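Local coordinates for periplasmic binding protein (Roseiflexus sp. RS-1, PDB 5GJ3), which binds heme in the periplasm, here two heme molecules at once, and probably hands it on to a bacterial heme-uptake transporter, at residues A[213-218]-A[233-238]. Residues are numbered along the deposited sequence; the frame is centred on the assembly and turned at random.
Sequences GGVDGL and RRIIAL
In Val-215, CG1 stands anti to the backbone N (chi1 175°), and in Arg-233 a bend at chi3 (76°) turns NE toward helix 214-218, which starts the guanidinium on its way to the valine. The contact packs this short helix on strand 235-238 in the mixed sheet of the periplasmic binding protein fold. Arg-233, in a Schellman motif, follows helix 228-232 and leads into the strand. Val-215 CG1 lies over one face of the guanidinium, off-centre toward its rim, 3.4 Å from Arg-233 NH1. Asp-216 sits at the guanidinium edge and forms a salt bridge. Arg-233 NH1 donates to Asp-216 OD1 at 2.8 Å, while NH2 adds a weak bond to the same oxygen. This exposed pair borders an apolar patch. There Ile-235 CG1 lies 3.9 Å from Val-215 CG2, and the two side chains run past each other in opposite directions. Leu-218 and Ile-235 meet tip to tip, with Leu-218 CD2 3.8 Å from Ile-235 CD1. Leu-218 is buried and also touches Leu-209 of helix 206-211. Ile-235 also rests on Leu-202 of the neighbouring parallel strand 201-205. An alanine at Ile-235 would probably leave a gap beside Val-215 CG2 and Leu-218 CD2. In the salt bridge, Asp-216 OD1 lies near the guanidinium plane, but Arg-233 NH1 approaches it from above the carboxylate plane, 41° out.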
ATOM      1  N   GLY A 213       1.411   7.238  20.254  1.00 29.72           N
ATOM      2  CA  GLY A 213       0.462   7.903  21.159  1.00 24.59           C
ATOM      3  C   GLY A 213      -0.538   8.834  20.494  1.00 29.55           C
ATOM      4  O   GLY A 213      -0.987   9.816  21.129  1.00 27.74           O
ATOM      5  N   GLY A 214      -0.891   8.586  19.220  1.00 26.06           N
ATOM      6  CA  GLY A 214      -1.897   9.431  18.560  1.00 26.16           C
ATOM      7  C   GLY A 214      -1.317  10.791  18.194  1.00 27.04           C
ATOM      8  O   GLY A 214      -0.108  10.967  18.293  1.00 27.72           O
ATOM      9  N   VAL A 215      -2.167  11.734  17.752  1.00 26.37           N
ATOM     10  CA  VAL A 215      -1.737  13.076  17.330  1.00 29.14           C
ATOM     11  C   VAL A 215      -0.954  13.793  18.453  1.00 30.46           C
ATOM     12  O   VAL A 215       0.110  14.393  18.220  1.00 27.54           O
ATOM     13  CB  VAL A 215      -2.923  13.935  16.811  1.00 28.50           C
ATOM     14  CG1 VAL A 215      -2.468  15.352  16.506  1.00 29.14           C
ATOM     15  CG2 VAL A 215      -3.532  13.325  15.532  1.00 30.58           C
ATOM     16  N   ASP A 216      -1.463  13.688  19.684  1.00 31.03           N
ATOM     17  CA  ASP A 216      -0.769  14.254  20.845  1.00 33.42           C
ATOM     18  C   ASP A 216       0.666  13.736  20.979  1.00 32.03           C
ATOM     19  O   ASP A 216       1.597  14.543  21.089  1.00 33.93           O
ATOM     20  CB  ASP A 216      -1.577  14.072  22.133  1.00 38.03           C
ATOM     21  CG  ASP A 216      -2.820  14.973  22.175  1.00 45.23           C
ATOM     22  OD1 ASP A 216      -2.921  15.943  21.385  1.00 45.26           O
ATOM     23  OD2 ASP A 216      -3.697  14.722  23.025  1.00 46.68           O
ATOM     24  N   GLY A 217       0.879  12.428  20.886  1.00 28.75           N
ATOM     25  CA  GLY A 217       2.263  11.924  20.893  1.00 27.53           C
ATOM     26  C   GLY A 217       3.085  12.344  19.670  1.00 27.38           C
ATOM     27  O   GLY A 217       4.244  12.748  19.786  1.00 28.62           O
ATOM     28  N   LEU A 218       2.502  12.253  18.475  1.00 25.47           N
ATOM     29  CA  LEU A 218       3.254  12.587  17.245  1.00 25.62           C
ATOM     30  C   LEU A 218       3.855  14.004  17.336  1.00 25.17           C
ATOM     31  O   LEU A 218       5.010  14.243  17.007  1.00 26.58           O
ATOM     32  CB  LEU A 218       2.320  12.482  16.002  1.00 24.80           C
ATOM     33  CG  LEU A 218       2.869  12.947  14.634  1.00 25.01           C
ATOM     34  CD1 LEU A 218       3.927  11.957  14.201  1.00 25.51           C
ATOM     35  CD2 LEU A 218       1.790  13.033  13.557  1.00 24.28           C
ATOM     36  N   ARG A 233      -2.751  20.927  13.209  1.00 25.31           N
ATOM     37  CA  ARG A 233      -3.001  19.504  13.446  1.00 26.34           C
ATOM     38  C   ARG A 233      -3.447  18.779  12.154  1.00 24.92           C
ATOM     39  O   ARG A 233      -4.356  17.960  12.175  1.00 22.32           O
ATOM     40  CB  ARG A 233      -3.960  19.269  14.644  1.00 28.10           C
ATOM     41  CG  ARG A 233      -3.352  19.724  15.970  1.00 30.84           C
ATOM     42  CD  ARG A 233      -4.331  19.730  17.146  1.00 37.90           C
ATOM     43  NE  ARG A 233      -4.627  18.387  17.678  1.00 44.43           N
ATOM     44  CZ  ARG A 233      -3.967  17.770  18.668  1.00 48.69           C
ATOM     45  NH1 ARG A 233      -4.347  16.546  19.064  1.00 51.64           N
ATOM     46  NH2 ARG A 233      -2.927  18.351  19.264  1.00 47.53           N
ATOM     47  N   ARG A 234      -2.788  19.076  11.034  1.00 21.85           N
ATOM     48  CA  ARG A 234      -3.209  18.527   9.755  1.00 22.15           C
ATOM     49  C   ARG A 234      -2.477  17.210   9.540  1.00 20.98           C
ATOM     50  O   ARG A 234      -1.464  17.133   8.845  1.00 20.03           O
ATOM     51  CB  ARG A 234      -2.897  19.529   8.680  1.00 25.39           C
ATOM     52  CG  ARG A 234      -3.738  19.384   7.456  1.00 27.40           C
ATOM     53  CD  ARG A 234      -3.454  20.564   6.565  1.00 26.52           C
ATOM     54  NE  ARG A 234      -4.092  21.826   6.917  1.00 23.11           N
ATOM     55  CZ  ARG A 234      -5.301  22.190   6.494  1.00 25.52           C
ATOM     56  NH1 ARG A 234      -6.065  21.340   5.838  1.00 21.28           N
ATOM     57  NH2 ARG A 234      -5.776  23.393   6.752  1.00 23.98           N
ATOM     58  N   ILE A 235      -2.989  16.165  10.198  1.00 22.77           N
ATOM     59  CA  ILE A 235      -2.402  14.836  10.144  1.00 24.25           C
ATOM     60  C   ILE A 235      -3.445  14.008   9.388  1.00 24.53           C
ATOM     61  O   ILE A 235      -4.620  14.047   9.758  1.00 21.67           O
ATOM     62  CB  ILE A 235      -2.219  14.166  11.551  1.00 26.80           C
ATOM     63  CG1 ILE A 235      -1.543  15.075  12.616  1.00 29.76           C
ATOM     64  CG2 ILE A 235      -1.611  12.765  11.446  1.00 26.16           C
ATOM     65  CD1 ILE A 235      -0.350  15.872  12.182  1.00 30.12           C
ATOM     66  N   ILE A 236      -3.014  13.255   8.371  1.00 22.36           N
ATOM     67  CA  ILE A 236      -3.901  12.313   7.644  1.00 23.31           C
ATOM     68  C   ILE A 236      -3.335  10.938   8.008  1.00 22.48           C
ATOM     69  O   ILE A 236      -2.160  10.679   7.792  1.00 23.72           O
ATOM     70  CB  ILE A 236      -3.759  12.438   6.083  1.00 24.68           C
ATOM     71  CG1 ILE A 236      -4.008  13.844   5.548  1.00 24.19           C
ATOM     72  CG2 ILE A 236      -4.622  11.395   5.346  1.00 25.93           C
ATOM     73  CD1 ILE A 236      -5.326  14.451   5.973  1.00 34.27           C
ATOM     74  N   ALA A 237      -4.155  10.062   8.592  1.00 22.80           N
ATOM     75  CA  ALA A 237      -3.682   8.722   8.919  1.00 23.66           C
ATOM     76  C   ALA A 237      -4.496   7.749   8.085  1.00 24.75           C
ATOM     77  O   ALA A 237      -5.725   7.797   8.088  1.00 25.83           O
ATOM     78  CB  ALA A 237      -3.833   8.435  10.411  1.00 21.68           C
ATOM     79  N   LEU A 238      -3.830   6.882   7.344  1.00 25.18           N
ATOM     80  CA  LEU A 238      -4.554   5.910   6.504  1.00 25.98           C
ATOM     81  C   LEU A 238      -4.029   4.529   6.845  1.00 24.74           C
ATOM     82  O   LEU A 238      -2.901   4.388   7.288  1.00 22.42           O
ATOM     83  CB  LEU A 238      -4.367   6.211   4.985  1.00 26.32           C
ATOM     84  CG  LEU A 238      -5.000   7.546   4.481  1.00 27.84           C
ATOM     85  CD1 LEU A 238      -4.666   7.799   3.018  1.00 29.88           C
ATOM     86  CD2 LEU A 238      -6.509   7.551   4.655  1.00 27.97           C
TER